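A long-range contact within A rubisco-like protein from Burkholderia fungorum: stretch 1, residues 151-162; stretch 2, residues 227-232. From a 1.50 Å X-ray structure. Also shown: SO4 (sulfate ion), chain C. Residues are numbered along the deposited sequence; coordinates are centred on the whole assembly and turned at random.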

# COMPACT_ATOMS: atom_id res chain seq x y z
N GLY A 151 20.57 19.23 -2.53
CA GLY A 151 20.90 18.95 -1.14
C GLY A 151 21.70 17.67 -0.95
O GLY A 151 22.60 17.60 -0.11
N THR A 152 21.36 16.64 -1.71
CA THR A 152 22.11 15.40 -1.65
C THR A 152 23.54 15.60 -2.16
O THR A 152 24.49 15.07 -1.58
N ARG A 153 23.69 16.38 -3.23
CA ARG A 153 25.03 16.72 -3.72
C ARG A 153 25.82 17.49 -2.67
O ARG A 153 27.00 17.21 -2.44
N ALA A 154 25.17 18.44 -2.02
CA ALA A 154 25.83 19.22 -0.98
C ALA A 154 26.30 18.33 0.17
O ALA A 154 27.42 18.47 0.66
N LEU A 155 25.44 17.40 0.59
CA LEU A 155 25.75 16.53 1.72
C LEU A 155 26.78 15.46 1.40
O LEU A 155 27.47 14.99 2.31
N THR A 156 26.89 15.05 0.14
CA THR A 156 27.90 14.06 -0.24
C THR A 156 29.16 14.73 -0.79
O THR A 156 30.17 14.06 -1.05
N ASP A 157 29.10 16.05 -0.96
CA ASP A 157 30.15 16.83 -1.62
C ASP A 157 30.50 16.27 -2.99
O ASP A 157 31.68 16.14 -3.34
N VAL A 158 29.47 15.92 -3.76
CA VAL A 158 29.66 15.39 -5.12
C VAL A 158 29.03 16.31 -6.16
O VAL A 158 27.82 16.52 -6.17
N LYS A 159 29.85 16.86 -7.06
CA LYS A 159 29.39 17.99 -7.87
C LYS A 159 29.05 17.74 -9.34
O LYS A 159 28.02 18.22 -9.83
N ASP A 160 29.91 17.00 -10.03
CA ASP A 160 29.82 16.89 -11.50
C ASP A 160 29.98 15.45 -11.96
O ASP A 160 30.71 15.16 -12.91
N ARG A 161 29.29 14.56 -11.25
CA ARG A 161 29.27 13.13 -11.55
C ARG A 161 28.13 12.55 -10.72
O ARG A 161 27.65 13.21 -9.80
N PRO A 162 27.70 11.32 -11.02
CA PRO A 162 26.68 10.73 -10.14
C PRO A 162 27.27 10.37 -8.78
O PRO A 162 28.48 10.24 -8.62
N GLY A 227 38.54 13.61 4.40
CA GLY A 227 37.90 14.80 3.87
C GLY A 227 36.68 14.48 3.02
O GLY A 227 36.09 15.38 2.40
N ARG A 228 36.29 13.21 2.98
CA ARG A 228 35.15 12.77 2.19
C ARG A 228 33.94 12.45 3.07
O ARG A 228 34.01 11.55 3.90
N PRO A 229 32.83 13.18 2.89
CA PRO A 229 31.60 12.77 3.57
C PRO A 229 31.01 11.54 2.88
O PRO A 229 31.13 11.41 1.66
N VAL A 230 30.43 10.63 3.66
CA VAL A 230 29.69 9.49 3.10
C VAL A 230 28.30 9.50 3.73
O VAL A 230 28.15 9.52 4.95
N MET A 231 27.28 9.52 2.87
CA MET A 231 25.89 9.53 3.33
C MET A 231 25.41 8.11 3.61
O MET A 231 25.47 7.24 2.75
N VAL A 232 24.93 7.89 4.84
CA VAL A 232 24.38 6.59 5.20
C VAL A 232 22.88 6.72 5.37
O VAL A 232 22.38 7.51 6.18

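No hydrogen bond links the two stretches directly; the contact rests on M231 and P229, which lie against the end of a helix and the residue that follows it. M231, the most heavily covered, points toward the helix. Chi1 and chi2, both t, extend the chain to SD, and chi3 in m turns the methyl CE to 3.6 Å from L155 CB (chi1 m, chi2 t) and 4.0 Å from T152 CG2, while M231 CB lies 3.9 Å from T156 CG2. One flexible side chain thus meets three residues within about one turn of the helix. T156, in the p rotamer, splits its roles: OG1 donates to T152 O (2.9 Å) within the helix, leaving the methyl CG2 for M231.

P229 also points in, where the helix ends. Its CB sits 3.5 Å from L155 O and its CG 3.8 Å from D157 CB, D157 (chi1 t) being the positive-phi residue that leaves the helix. D157 OD2 and G227 O lie 2.7 Å and 3.2 Å from the O of water 1, within hydrogen-bonding reach, at the exposed border.

Farther along, R161 NH2 and R228 NH2 come within 4.3 Å, like charges sharing a sulfate, probably from the crystallisation liquor: R161 NH2 donates to sulfate O2 (3.0 Å), R228 NH2 to sulfate O4 (3.0 Å), and R228 NE to sulfate O3 and O4 (3.1 Å each).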

# COMPACT_ATOMS: atom_id res chain seq x y z
CB THR A 152 21.40 14.29 -2.44
OG1 THR A 152 20.04 14.20 -1.99
CG2 THR A 152 22.08 12.95 -2.22
CB ARG A 153 24.95 17.52 -5.01
CG ARG A 153 24.51 16.71 -6.22
CD ARG A 153 24.80 17.49 -7.50
NE ARG A 153 24.58 16.71 -8.72
CZ ARG A 153 25.39 15.74 -9.15
NH1 ARG A 153 26.48 15.41 -8.45
NH2 ARG A 153 25.10 15.10 -10.27
CB ALA A 154 24.92 20.32 -0.48
CB LEU A 155 24.46 15.89 2.27
CG LEU A 155 23.59 16.87 3.06
CD1 LEU A 155 22.15 16.37 3.21
CD2 LEU A 155 24.21 17.13 4.44
CB THR A 156 27.36 13.08 -1.31
OG1 THR A 156 26.92 13.82 -2.45
CG2 THR A 156 26.19 12.28 -0.77
CB ASP A 157 31.39 16.93 -0.73
CG ASP A 157 32.35 18.02 -1.18
OD1 ASP A 157 31.87 19.04 -1.74
OD2 ASP A 157 33.57 17.87 -0.97
CB VAL A 158 29.07 13.98 -5.26
CG1 VAL A 158 29.29 13.47 -6.68
CG2 VAL A 158 29.69 13.03 -4.23
CB LYS A 159 30.36 19.16 -7.74
CG LYS A 159 30.42 19.71 -6.32
CD LYS A 159 29.02 19.95 -5.78
CE LYS A 159 29.03 20.38 -4.32
NZ LYS A 159 27.65 20.67 -3.83
CB ASP A 160 30.91 17.74 -12.16
CG ASP A 160 30.67 19.23 -11.99
OD1 ASP A 160 29.58 19.70 -12.38
OD2 ASP A 160 31.57 19.93 -11.48
CB ARG A 161 30.57 12.45 -11.16
CG ARG A 161 30.94 12.59 -9.68
CD ARG A 161 32.13 11.71 -9.35
NE ARG A 161 32.55 11.81 -7.95
CZ ARG A 161 32.01 11.10 -6.96
NH1 ARG A 161 31.03 10.24 -7.21
NH2 ARG A 161 32.47 11.25 -5.73
CB PRO A 162 26.29 9.45 -10.87
CG PRO A 162 26.60 9.72 -12.30
CD PRO A 162 27.88 10.52 -12.24
CB ARG A 228 35.49 11.51 1.39
CG ARG A 228 36.70 11.60 0.46
CD ARG A 228 36.83 10.32 -0.36
NE ARG A 228 35.74 10.17 -1.31
CZ ARG A 228 34.75 9.28 -1.23
NH1 ARG A 228 34.69 8.41 -0.23
NH2 ARG A 228 33.81 9.26 -2.16
CB PRO A 229 30.66 13.96 3.38
CG PRO A 229 31.41 15.00 2.60
CD PRO A 229 32.63 14.35 2.02
CB VAL A 230 30.37 8.15 3.39
CG1 VAL A 230 29.53 6.99 2.86
CG2 VAL A 230 31.76 8.11 2.77
CB MET A 231 25.01 10.17 2.26
CG MET A 231 23.51 10.09 2.57
SD MET A 231 22.49 10.99 1.39
CE MET A 231 23.00 12.69 1.71
CB VAL A 232 25.00 6.04 6.50
CG1 VAL A 232 24.35 4.70 6.88
CG2 VAL A 232 26.51 5.87 6.34
S SO4 C . 35.89 11.92 -4.57
O1 SO4 C . 36.89 11.82 -5.63
O2 SO4 C . 34.86 12.88 -4.99
O3 SO4 C . 36.53 12.38 -3.34
O4 SO4 C . 35.29 10.61 -4.37
O HOH W 1 34.76 15.51 -0.53